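Local atomic coordinates of Ras-associated and pleckstrin homology domains-containing protein 1 (Homo sapiens, PDB entry 4GN1), a protein that mediates localized membrane signals, is implicated in regulating lamellipodial dynamics and targets the actin-regulatory proteins EVL and VASP to the leading edge of the cell. Residues T27-Q30 against V31-N34; Q243-M246 against N247-E250. All blocks are in the same frame, centred on the assembly; numbering follows the deposited sequence.

Contact 1. Residues T27-Q30 against V31-N34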
loop_
_atom_site.group_PDB
_atom_site.type_symbol
_atom_site.label_atom_id
_atom_site.label_comp_id
_atom_site.label_asym_id
_atom_site.label_seq_id
_atom_site.Cartn_x
_atom_site.Cartn_y
_atom_site.Cartn_z
ATOM N N THR A 27 -9.543 5.229 14.741
ATOM C CA THR A 27 -8.648 5.098 13.609
ATOM C C THR A 27 -7.545 4.087 13.988
ATOM O O THR A 27 -7.320 3.794 15.170
ATOM C CB THR A 27 -7.936 6.427 13.337
ATOM O OG1 THR A 27 -7.106 6.692 14.456
ATOM C CG2 THR A 27 -8.933 7.601 13.153
ATOM N N VAL A 28 -6.823 3.610 12.974
ATOM C CA VAL A 28 -5.659 2.729 13.156
ATOM C C VAL A 28 -4.609 3.411 14.037
ATOM O O VAL A 28 -3.996 2.776 14.908
ATOM C CB VAL A 28 -5.087 2.274 11.781
ATOM C CG1 VAL A 28 -3.697 1.657 11.921
ATOM C CG2 VAL A 28 -6.017 1.258 11.130
ATOM N N ARG A 29 -4.430 4.709 13.809
ATOM C CA ARG A 29 -3.549 5.560 14.620
ATOM C C ARG A 29 -3.879 5.413 16.089
ATOM O O ARG A 29 -3.006 5.105 16.889
ATOM C CB ARG A 29 -3.647 7.039 14.181
ATOM C CG ARG A 29 -3.088 8.079 15.159
ATOM C CD ARG A 29 -1.663 7.766 15.641
ATOM N NE ARG A 29 -0.762 7.425 14.537
ATOM C CZ ARG A 29 0.318 6.653 14.647
ATOM N NH1 ARG A 29 0.653 6.136 15.814
ATOM N NH2 ARG A 29 1.076 6.389 13.575
ATOM N N GLN A 30 -5.134 5.610 16.448
ATOM C CA GLN A 30 -5.554 5.427 17.836
ATOM C C GLN A 30 -5.313 4.029 18.394
ATOM O O GLN A 30 -4.954 3.888 19.550
ATOM C CB GLN A 30 -7.022 5.794 18.002
ATOM C CG GLN A 30 -7.250 7.292 18.060
ATOM C CD GLN A 30 -8.702 7.656 17.950
ATOM O OE1 GLN A 30 -9.353 7.435 16.913
ATOM N NE2 GLN A 30 -9.225 8.238 19.015
ATOM N N VAL A 31 -5.545 3.014 17.572
ATOM C CA VAL A 31 -5.326 1.630 17.944
ATOM C C VAL A 31 -3.849 1.354 18.125
ATOM O O VAL A 31 -3.458 0.742 19.108
ATOM C CB VAL A 31 -5.929 0.687 16.879
ATOM C CG1 VAL A 31 -5.383 -0.730 16.998
ATOM C CG2 VAL A 31 -7.459 0.752 16.942
ATOM N N LEU A 32 -3.026 1.825 17.194
ATOM C CA LEU A 32 -1.572 1.732 17.347
ATOM C C LEU A 32 -1.031 2.444 18.594
ATOM O O LEU A 32 -0.133 1.920 19.275
ATOM C CB LEU A 32 -0.869 2.288 16.112
ATOM C CG LEU A 32 -0.891 1.384 14.873
ATOM C CD1 LEU A 32 -0.395 2.177 13.679
ATOM C CD2 LEU A 32 -0.046 0.139 15.058
ATOM N N ASP A 33 -1.561 3.629 18.905
ATOM C CA ASP A 33 -1.127 4.320 20.124
ATOM C C ASP A 33 -1.356 3.452 21.360
ATOM O O ASP A 33 -0.510 3.413 22.287
ATOM C CB ASP A 33 -1.731 5.715 20.252
ATOM C CG ASP A 33 -1.178 6.689 19.218
ATOM O OD1 ASP A 33 -0.167 6.433 18.566
ATOM O OD2 ASP A 33 -1.753 7.754 19.024
ATOM N N ASN A 34 -2.465 2.717 21.355
ATOM C CA ASN A 34 -2.749 1.764 22.421
ATOM C C ASN A 34 -1.821 0.560 22.393
ATOM O O ASN A 34 -1.276 0.181 23.421
ATOM C CB ASN A 34 -4.222 1.329 22.403
ATOM C CG ASN A 34 -5.145 2.424 22.878
ATOM O OD1 ASN A 34 -4.707 3.384 23.509
ATOM N ND2 ASN A 34 -6.422 2.309 22.561
HETATM O O HOH W 1 -5.509 5.615 21.459
#
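Arg29 and Asp33, one turn apart on helix 28-39, form a salt bridge in which Arg29 NH1 lies 2.9 Å from Asp33 OD1. The guanidinium spends an in-plane N-H on the bond, while the carboxylate receives it on its syn side but 34° out of its own plane, so the two flat groups are twisted rather than coplanar. Bends at chi2 and chi3 swing the guanidinium across the turn, so that NH1 faces Asp33 and Arg29 CD rests 3.4 Å from Asp33 OD2. Leu32 CD1 covers one face of the guanidinium and also packs against Val28 CG1 at 3.8 Å, the valine and leucine running side by side.

At the start of the helix Thr27 is the N-cap. Its OG1 accepts from Gln30 N (3.0 Å), and Gln30 OE1 accepts in return from Thr27 N (3.1 Å), the reciprocal pair of a capping box. Gln30 CG sits beside its own backbone N (chi1 -78°), which carries the amide back over the first turn. A water bridges Gln30 O and, more weakly, Asn34 OD1.

Further out, Val28 and Leu32 both press on Leu49 of strand 47-53, and Val31 meets Val22 of strand 17-23, seating the helix on the ubiquitin-like sheet of the Ras-associating domain. Arg29 NH2 makes a second salt bridge, to Asp64. With a carboxylate on each of two nitrogens, the buried guanidinium is fixed in rotation, and its charge is probably well compensated.

Contact 2. Residues Q243-M246 against N247-E250; sequences QLYM and NYQE
Gln249 lays its aliphatic CG over the ring of Tyr245, one turn earlier on helix 242-251. The CG stands 4.0 Å from the centroid of the Tyr245 ring and only 9° off the ring normal, a CH-pi contact made squarely over the face. Beyond CG the glutamine bends at chi2 (-93°), so that its amide follows the ring outward and OE1 ends 2.8 Å from Tyr245 OH. Amide and ring planes are inclined by 52°, and the glutamine thus leans over the ring without stacking flat on it. Tyr245 takes part because its CG is anti to the backbone N, an orientation that leads the ring out beside the next turn.

Tyr248 approaches Tyr245 differently: Tyr245 CE1 comes to the edge of the Tyr248 ring, 4.4 Å from Tyr248 CD2, a looser meeting of two aromatic side chains that leave the same helix.

Around the helix from the tyrosines, the side chains of Gln243 and Asn247 lie close to each other one turn apart, with Asn247 CG folded beside Gln243 O. Beneath these side chains the backbone is regular, with each residue from Asn247 to Glu250 donating its N-H to the carbonyl four positions back, among them Gln249 N to Tyr245 O at 2.9 Å.

This C-terminal helix follows helix 225-240 and faces helix 93-96, where Phe95 stacks with the Tyr248 ring and also touches Leu244 and Tyr245. Tyr92 meets Tyr248 at a steep inclination and packs on Asn247, while Tyr245 reaches Cys125. Leu244 and Asn247 rest on the loop residues Glu63 and His65, which belong to the Ras-associating region, so the last helix of the chain lies against that part of the fold.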
loop_
_atom_site.group_PDB
_atom_site.type_symbol
_atom_site.label_atom_id
_atom_site.label_comp_id
_atom_site.label_asym_id
_atom_site.label_seq_id
_atom_site.Cartn_x
_atom_site.Cartn_y
_atom_site.Cartn_z
ATOM N N GLN A 243 -4.117 13.485 2.669
ATOM C CA GLN A 243 -4.373 12.704 3.866
ATOM C C GLN A 243 -3.155 11.863 4.309
ATOM O O GLN A 243 -2.915 11.726 5.517
ATOM C CB GLN A 243 -5.613 11.833 3.641
ATOM C CG GLN A 243 -5.995 10.930 4.810
ATOM C CD GLN A 243 -6.452 11.701 6.032
ATOM O OE1 GLN A 243 -5.687 11.896 6.961
ATOM N NE2 GLN A 243 -7.688 12.141 6.030
ATOM N N LEU A 244 -2.384 11.313 3.353
ATOM C CA LEU A 244 -1.115 10.636 3.692
ATOM C C LEU A 244 -0.210 11.564 4.469
ATOM O O LEU A 244 0.286 11.187 5.541
ATOM C CB LEU A 244 -0.350 10.117 2.475
ATOM C CG LEU A 244 -0.820 8.852 1.756
ATOM C CD1 LEU A 244 0.168 8.469 0.651
ATOM C CD2 LEU A 244 -1.054 7.692 2.728
ATOM N N TYR A 245 -0.037 12.782 3.943
ATOM C CA TYR A 245 0.780 13.817 4.583
ATOM C C TYR A 245 0.317 14.166 5.972
ATOM O O TYR A 245 1.127 14.291 6.884
ATOM C CB TYR A 245 0.843 15.095 3.735
ATOM C CG TYR A 245 1.854 16.147 4.214
ATOM C CD1 TYR A 245 3.175 15.798 4.539
ATOM C CD2 TYR A 245 1.496 17.500 4.305
ATOM C CE1 TYR A 245 4.099 16.757 4.956
ATOM C CE2 TYR A 245 2.417 18.467 4.706
ATOM C CZ TYR A 245 3.714 18.092 5.030
ATOM O OH TYR A 245 4.623 19.052 5.445
ATOM N N MET A 246 -0.989 14.324 6.134
ATOM C CA MET A 246 -1.552 14.548 7.453
ATOM C C MET A 246 -1.280 13.379 8.403
ATOM O O MET A 246 -1.055 13.600 9.607
ATOM C CB MET A 246 -3.043 14.821 7.349
ATOM C CG MET A 246 -3.369 16.012 6.450
ATOM S SD MET A 246 -5.147 16.290 6.356
ATOM C CE MET A 246 -5.554 16.547 8.096
ATOM N N ASN A 247 -1.280 12.151 7.882
ATOM C CA ASN A 247 -0.966 11.000 8.729
ATOM C C ASN A 247 0.447 11.089 9.246
ATOM O O ASN A 247 0.699 10.882 10.438
ATOM C CB ASN A 247 -1.168 9.679 7.998
ATOM C CG ASN A 247 -2.623 9.403 7.699
ATOM O OD1 ASN A 247 -3.516 10.109 8.166
ATOM N ND2 ASN A 247 -2.871 8.371 6.918
ATOM N N TYR A 248 1.360 11.420 8.335
ATOM C CA TYR A 248 2.782 11.526 8.655
ATOM C C TYR A 248 3.027 12.626 9.701
ATOM O O TYR A 248 3.634 12.371 10.738
ATOM C CB TYR A 248 3.594 11.729 7.366
ATOM C CG TYR A 248 5.066 12.022 7.580
ATOM C CD1 TYR A 248 5.934 11.041 8.038
ATOM C CD2 TYR A 248 5.587 13.295 7.317
ATOM C CE1 TYR A 248 7.274 11.310 8.243
ATOM C CE2 TYR A 248 6.934 13.580 7.519
ATOM C CZ TYR A 248 7.762 12.583 7.987
ATOM O OH TYR A 248 9.079 12.849 8.194
ATOM N N GLN A 249 2.507 13.827 9.438
ATOM C CA GLN A 249 2.620 14.961 10.360
ATOM C C GLN A 249 2.133 14.568 11.755
ATOM O O GLN A 249 2.786 14.874 12.749
ATOM C CB GLN A 249 1.813 16.169 9.860
ATOM C CG GLN A 249 2.268 16.810 8.557
ATOM C CD GLN A 249 3.230 17.978 8.743
ATOM O OE1 GLN A 249 4.265 18.048 8.076
ATOM N NE2 GLN A 249 2.890 18.909 9.635
ATOM N N GLU A 250 0.989 13.884 11.818
ATOM C CA GLU A 250 0.410 13.431 13.076
ATOM C C GLU A 250 1.234 12.328 13.739
ATOM O O GLU A 250 1.349 12.286 14.955
ATOM C CB GLU A 250 -1.019 12.955 12.842
ATOM C CG GLU A 250 -1.829 12.701 14.109
ATOM C CD GLU A 250 -3.298 12.406 13.824
ATOM O OE1 GLU A 250 -3.938 11.703 14.631
ATOM O OE2 GLU A 250 -3.827 12.880 12.794
#

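In the fold
Contacts 1 and 2 lie far apart in sequence, yet their centres are only about 14 Å apart and their helices touch. The join is made by packing: Arg29 CG approaches Glu250 OE1 to 3.8 Å, and the same arginine also rests on Ala251. Contact 1 belongs to the Ras-associating domain. Helix 225-240 is the C-terminal helix characteristic of a PH domain; contact 2 lies on the next helix, 242-251. The chain's last helix therefore returns to the Ras-associating domain. Loop residues 63-65 extend the connection, lying between the two helices and meeting both contacts.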